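Local coordinates for protein GH5 (Bacteroidetes bacterium AC2a, PDB 4YHE) that probably hydrolyses the beta-1,4-glucosidic linkages of cellulose, as a family 5 glycoside hydrolase of the endoglucanase type, at residues A41-Q44 with Q45-N48; A26-G30 with C31-T35. One frame throughout, in Å; residues are numbered along the deposited sequence.

Contact 1 (A41-Q44 with Q45-N48)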
ATOM      1  N   ALA A  41      17.534 -11.132   0.176  1.00 17.17           N
ATOM      2  CA  ALA A  41      17.662  -9.697  -0.082  1.00 17.80           C
ATOM      3  C   ALA A  41      17.406  -9.389  -1.560  1.00 17.40           C
ATOM      4  O   ALA A  41      17.737 -10.207  -2.409  1.00 16.93           O
ATOM      5  CB  ALA A  41      19.037  -9.193   0.333  1.00 18.16           C
ATOM      6  N   ALA A  42      16.848  -8.208  -1.846  1.00 16.65           N
ATOM      7  CA  ALA A  42      16.527  -7.866  -3.224  1.00 16.43           C
ATOM      8  C   ALA A  42      17.789  -7.515  -3.988  1.00 17.62           C
ATOM      9  O   ALA A  42      18.778  -7.070  -3.409  1.00 17.23           O
ATOM     10  CB  ALA A  42      15.516  -6.743  -3.268  1.00 16.51           C
ATOM     11  N   THR A  43      17.755  -7.734  -5.300  1.00 18.10           N
ATOM     12  CA  THR A  43      18.876  -7.418  -6.153  1.00 18.49           C
ATOM     13  C   THR A  43      18.379  -6.606  -7.331  1.00 19.01           C
ATOM     14  O   THR A  43      17.190  -6.395  -7.487  1.00 18.75           O
ATOM     15  CB  THR A  43      19.549  -8.708  -6.708  1.00 18.77           C
ATOM     16  OG1 THR A  43      18.672  -9.434  -7.605  1.00 18.19           O
ATOM     17  CG2 THR A  43      19.974  -9.599  -5.583  1.00 20.27           C
ATOM     18  N   GLN A  44      19.283  -6.127  -8.168  1.00 18.85           N
ATOM     19  CA  GLN A  44      18.829  -5.472  -9.408  1.00 18.74           C
ATOM     20  C   GLN A  44      17.911  -6.338 -10.230  1.00 18.95           C
ATOM     21  O   GLN A  44      16.995  -5.834 -10.873  1.00 21.57           O
ATOM     22  CB  GLN A  44      20.022  -5.086 -10.296  1.00 19.87           C
ATOM     23  CG  GLN A  44      19.656  -4.153 -11.453  1.00 19.73           C
ATOM     24  CD  GLN A  44      19.036  -2.837 -10.993  1.00 20.18           C
ATOM     25  OE1 GLN A  44      19.631  -2.083 -10.221  1.00 20.76           O
ATOM     26  NE2 GLN A  44      17.825  -2.553 -11.476  1.00 21.28           N
ATOM     27  N   GLN A  45      18.193  -7.635 -10.268  1.00 19.25           N
ATOM     28  CA  GLN A  45      17.408  -8.587 -11.036  1.00 20.31           C
ATOM     29  C   GLN A  45      15.946  -8.622 -10.540  1.00 19.07           C
ATOM     30  O   GLN A  45      15.018  -8.824 -11.325  1.00 17.82           O
ATOM     31  CB  GLN A  45      18.054  -9.984 -10.979  1.00 22.02           C
ATOM     32  CG  GLN A  45      19.379 -10.125 -11.762  1.00 26.10           C
ATOM     33  CD  GLN A  45      20.516  -9.216 -11.264  1.00 30.10           C
ATOM     34  OE1 GLN A  45      20.963  -9.276 -10.083  1.00 28.31           O
ATOM     35  NE2 GLN A  45      21.002  -8.351 -12.171  1.00 31.98           N
ATOM     36  N   THR A  46      15.737  -8.431  -9.233  1.00 17.84           N
ATOM     37  CA  THR A  46      14.389  -8.315  -8.708  1.00 17.02           C
ATOM     38  C   THR A  46      13.602  -7.244  -9.454  1.00 16.91           C
ATOM     39  O   THR A  46      12.529  -7.519 -10.008  1.00 18.02           O
ATOM     40  CB  THR A  46      14.371  -7.948  -7.209  1.00 17.02           C
ATOM     41  OG1 THR A  46      15.212  -8.853  -6.481  1.00 16.14           O
ATOM     42  CG2 THR A  46      12.959  -8.019  -6.662  1.00 17.27           C
ATOM     43  N   PHE A  47      14.151  -6.038  -9.495  1.00 16.65           N
ATOM     44  CA  PHE A  47      13.464  -4.896 -10.076  1.00 16.81           C
ATOM     45  C   PHE A  47      13.377  -5.000 -11.595  1.00 17.88           C
ATOM     46  O   PHE A  47      12.372  -4.596 -12.184  1.00 16.82           O
ATOM     47  CB  PHE A  47      14.133  -3.611  -9.631  1.00 16.67           C
ATOM     48  CG  PHE A  47      14.086  -3.430  -8.141  1.00 16.39           C
ATOM     49  CD1 PHE A  47      12.939  -2.953  -7.534  1.00 15.45           C
ATOM     50  CD2 PHE A  47      15.159  -3.782  -7.359  1.00 16.37           C
ATOM     51  CE1 PHE A  47      12.873  -2.819  -6.159  1.00 16.20           C
ATOM     52  CE2 PHE A  47      15.101  -3.662  -5.980  1.00 17.33           C
ATOM     53  CZ  PHE A  47      13.965  -3.172  -5.383  1.00 15.90           C
ATOM     54  N   ASN A  48      14.391  -5.585 -12.215  1.00 16.95           N
ATOM     55  CA  ASN A  48      14.317  -5.876 -13.660  1.00 18.61           C
ATOM     56  C   ASN A  48      13.137  -6.810 -13.990  1.00 18.51           C
ATOM     57  O   ASN A  48      12.404  -6.620 -14.978  1.00 18.53           O
ATOM     58  CB  ASN A  48      15.645  -6.518 -14.130  1.00 19.37           C
ATOM     59  CG  ASN A  48      16.830  -5.545 -14.093  1.00 19.80           C
ATOM     60  OD1 ASN A  48      16.687  -4.345 -13.877  1.00 19.19           O
ATOM     61  ND2 ASN A  48      18.014  -6.074 -14.352  1.00 21.60           N
TER

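Contact 2 (A26-G30 with C31-T35)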
ATOM      1  N   ALA A  26      10.137  -6.213   7.608  1.00 15.76           N
ATOM      2  CA  ALA A  26      10.149  -7.374   8.489  1.00 15.97           C
ATOM      3  C   ALA A  26      10.923  -7.008   9.761  1.00 16.30           C
ATOM      4  O   ALA A  26      11.928  -6.294   9.703  1.00 16.03           O
ATOM      5  CB  ALA A  26      10.834  -8.535   7.807  1.00 16.37           C
ATOM      6  N   HIS A  27      10.459  -7.499  10.894  1.00 17.75           N
ATOM      7  CA  HIS A  27      11.083  -7.163  12.153  1.00 18.08           C
ATOM      8  C   HIS A  27      10.768  -8.206  13.206  1.00 19.53           C
ATOM      9  O   HIS A  27       9.813  -8.957  13.101  1.00 18.96           O
ATOM     10  CB  HIS A  27      10.557  -5.838  12.646  1.00 19.09           C
ATOM     11  CG  HIS A  27       9.081  -5.857  12.895  1.00 19.91           C
ATOM     12  ND1 HIS A  27       8.548  -6.062  14.148  1.00 19.63           N
ATOM     13  CD2 HIS A  27       8.028  -5.744  12.051  1.00 19.47           C
ATOM     14  CE1 HIS A  27       7.229  -6.066  14.069  1.00 20.34           C
ATOM     15  NE2 HIS A  27       6.887  -5.877  12.807  1.00 20.05           N
ATOM     16  N   TYR A  28      11.603  -8.225  14.231  1.00 20.91           N
ATOM     17  CA  TYR A  28      11.290  -8.961  15.447  1.00 21.48           C
ATOM     18  C   TYR A  28      12.193  -8.444  16.548  1.00 22.30           C
ATOM     19  O   TYR A  28      13.276  -7.892  16.289  1.00 19.49           O
ATOM     20  CB  TYR A  28      11.404 -10.473  15.260  1.00 21.53           C
ATOM     21  CG  TYR A  28      12.722 -10.968  14.707  1.00 24.03           C
ATOM     22  CD1 TYR A  28      13.830 -11.185  15.537  1.00 27.15           C
ATOM     23  CD2 TYR A  28      12.869 -11.219  13.352  1.00 24.38           C
ATOM     24  CE1 TYR A  28      15.040 -11.644  15.036  1.00 27.40           C
ATOM     25  CE2 TYR A  28      14.060 -11.674  12.839  1.00 26.89           C
ATOM     26  CZ  TYR A  28      15.143 -11.886  13.670  1.00 29.40           C
ATOM     27  OH  TYR A  28      16.300 -12.342  13.111  1.00 32.94           O
ATOM     28  N   ASP A  29      11.690  -8.551  17.780  1.00 26.09           N
ATOM     29  CA  ASP A  29      12.430  -8.092  18.974  1.00 28.39           C
ATOM     30  C   ASP A  29      12.846  -6.625  18.860  1.00 27.40           C
ATOM     31  O   ASP A  29      13.847  -6.215  19.427  1.00 27.19           O
ATOM     32  CB  ASP A  29      13.653  -8.994  19.232  1.00 30.12           C
ATOM     33  CG  ASP A  29      13.272 -10.464  19.397  1.00 31.57           C
ATOM     34  OD1 ASP A  29      12.152 -10.767  19.867  1.00 34.64           O
ATOM     35  OD2 ASP A  29      14.086 -11.330  19.034  1.00 35.05           O
ATOM     36  N   GLY A  30      12.056  -5.834  18.136  1.00 23.10           N
ATOM     37  CA  GLY A  30      12.272  -4.395  18.057  1.00 22.31           C
ATOM     38  C   GLY A  30      13.221  -3.883  16.993  1.00 21.54           C
ATOM     39  O   GLY A  30      13.602  -2.705  17.004  1.00 20.82           O
ATOM     40  N   CYS A  31      13.616  -4.733  16.055  1.00 21.96           N
ATOM     41  CA  CYS A  31      14.504  -4.285  15.003  1.00 20.96           C
ATOM     42  C   CYS A  31      14.101  -4.917  13.686  1.00 19.11           C
ATOM     43  O   CYS A  31      13.779  -6.106  13.622  1.00 17.29           O
ATOM     44  CB  CYS A  31      15.959  -4.653  15.332  1.00 22.47           C
ATOM     45  SG  CYS A  31      17.180  -3.948  14.196  1.00 25.78           S
ATOM     46  N   SER A  32      14.130  -4.105  12.651  1.00 18.75           N
ATOM     47  CA  SER A  32      13.876  -4.601  11.298  1.00 19.19           C
ATOM     48  C   SER A  32      15.152  -5.130  10.666  1.00 19.65           C
ATOM     49  O   SER A  32      16.264  -4.662  10.975  1.00 20.97           O
ATOM     50  CB  SER A  32      13.221  -3.531  10.414  1.00 17.57           C
ATOM     51  OG  SER A  32      13.943  -2.330  10.428  1.00 19.19           O
ATOM     52  N   TYR A  33      14.986  -6.164   9.843  1.00 20.03           N
ATOM     53  CA  TYR A  33      16.080  -6.785   9.096  1.00 22.18           C
ATOM     54  C   TYR A  33      15.479  -7.306   7.781  1.00 19.08           C
ATOM     55  O   TYR A  33      14.418  -7.967   7.788  1.00 19.16           O
ATOM     56  CB  TYR A  33      16.725  -7.976   9.838  1.00 25.42           C
ATOM     57  CG  TYR A  33      16.612  -8.034  11.370  1.00 32.59           C
ATOM     58  CD1 TYR A  33      15.449  -8.522  11.988  1.00 36.46           C
ATOM     59  CD2 TYR A  33      17.695  -7.700  12.192  1.00 36.39           C
ATOM     60  CE1 TYR A  33      15.352  -8.612  13.364  1.00 37.33           C
ATOM     61  CE2 TYR A  33      17.614  -7.801  13.577  1.00 40.51           C
ATOM     62  CZ  TYR A  33      16.423  -8.249  14.163  1.00 42.61           C
ATOM     63  OH  TYR A  33      16.293  -8.345  15.549  1.00 46.83           O
ATOM     64  N   GLU A  34      16.150  -7.036   6.679  1.00 18.00           N
ATOM     65  CA  GLU A  34      15.592  -7.329   5.368  1.00 18.09           C
ATOM     66  C   GLU A  34      15.199  -8.803   5.233  1.00 18.82           C
ATOM     67  O   GLU A  34      14.157  -9.120   4.662  1.00 18.42           O
ATOM     68  CB  GLU A  34      16.565  -6.952   4.264  1.00 18.56           C
ATOM     69  CG  GLU A  34      15.914  -7.021   2.906  1.00 19.27           C
ATOM     70  CD  GLU A  34      16.813  -6.541   1.799  1.00 19.55           C
ATOM     71  OE1 GLU A  34      17.923  -6.067   2.083  1.00 19.61           O
ATOM     72  OE2 GLU A  34      16.405  -6.683   0.633  1.00 20.81           O
ATOM     73  N   THR A  35      16.068  -9.704   5.717  1.00 19.09           N
ATOM     74  CA  THR A  35      15.823 -11.152   5.644  1.00 18.53           C
ATOM     75  C   THR A  35      15.086 -11.757   6.845  1.00 18.74           C
ATOM     76  O   THR A  35      14.958 -12.986   6.939  1.00 18.91           O
ATOM     77  CB  THR A  35      17.140 -11.945   5.443  1.00 17.99           C
ATOM     78  OG1 THR A  35      17.997 -11.788   6.587  1.00 16.85           O
ATOM     79  CG2 THR A  35      17.866 -11.496   4.189  1.00 17.68           C
TER

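Contact 1 (A41-Q44 with Q45-N48)
Q44 meets N48 one helical turn on, twice over. In the backbone, N48 N gives a bond of 2.9 Å to Q44 O, in the plane of that carbonyl. In the side chains, Q44 NE2 donates to N48 OD1 at 3.2 Å. OD1 lies close to the amide plane of Q44, whereas NE2 stands above the carbonyl plane of N48, 43° out of it; the two amides are turned against each other, and the side chains cross at about a right angle. The chain of Q44 sets out with CG anti to the backbone N (chi1 -168°), then folds at chi2, which turns its amide toward N48; NE2 also bonds M90 O on helix 78-93. An alanine in place of N48 would probably cost NE2 its acceptor within the helix and leave the Q44 amide held less firmly, with M90 O still in place. T43 sits just before the helix; its OG1 accepts a weak, bent bond from Q45 N at 3.2 Å and gives its own proton to A349 O. The side chain of Q45, bent at chi2, crosses that of T43 obliquely, with OE1 3.4 Å from T43 OG1 and NE2 3.9 Å from Q44 CB. Across the turn, T43 N points almost straight at T46 OG1 (3.0 Å, 177°), a hydroxyl that also bonds H348 O, and T46 N returns a weak bond to T43 O. The ring of F47 brings CE2 within 4.1 Å of A42 CB. T43 and T46 form a capping box, with T43 at the N-cap, and it opens helix 44-53 of this eight-stranded beta/alpha barrel.

Contact 2 (A26-G30 with C31-T35)
Y28 and C31 are joined by two backbone bonds, Y28 N to C31 O at 3.1 Å and C31 N to Y28 O at 3.2 Å. Y28 O is gripped a second time, by the hydroxyl of Y33, whose OH donates to it at 3.1 Å. The two donors reach this oxygen from opposite faces of the carbonyl plane, C31 N well above it and Y33 OH less steeply tilted. One step outward, Y33 N bonds A26 O, so the ladder continues past the H27-S32 pair. In that non-hydrogen-bonded pair the CA atoms of H27 and S32 are 3.9 Å apart, and CA-H...O contacts flank it, S32 CA to A26 O (3.0 Å) and H27 CA to C31 O. The result is a beta hairpin with a two-residue loop, D29-G30, forming a type I' turn, both residues in left-handed backbone conformations. On the face carrying H27 and S32 the side chains look into the protein: H27 ND1 bonds S114 OG while its ring meets W37, H104 and H118, and S32 OG bonds T63 O. On the other face, with Y28 and C31, the Y28 ring meets that of Y33, which follows the strand. Y28, with CG between its backbone N and carbonyl carbon (chi1 54°), brings one face of its ring against Y33, whose own chi1 of -24° is away from a staggered value. Y33 CE1 stands over the centre of the Y28 ring, 3.3 Å from Y28 CZ; the planes are inclined by 39°. At the base of the hairpin A26 CB packs 3.6 Å from Y33 O.

From the N terminus, barrel strand 16-20 comes first, and the chain then makes contact 2, a short hairpin that closes on itself within A26-T35. A few residues later contact 1 starts helix 44-53, which leads to the neighbouring barrel strand 57-60. The contacts stand in series, neither enclosing nor crossing the other, with centres about 20 Å apart. They nevertheless touch: E34 OE2, past the hairpin, lies 2.9 Å from A42 N, a probable hydrogen bond, and packs on A41. R83 of helix 78-93 serves both, salt-bridged to E34 and bonded to A42 O, so hairpin, helix start and a second barrel helix are tied together.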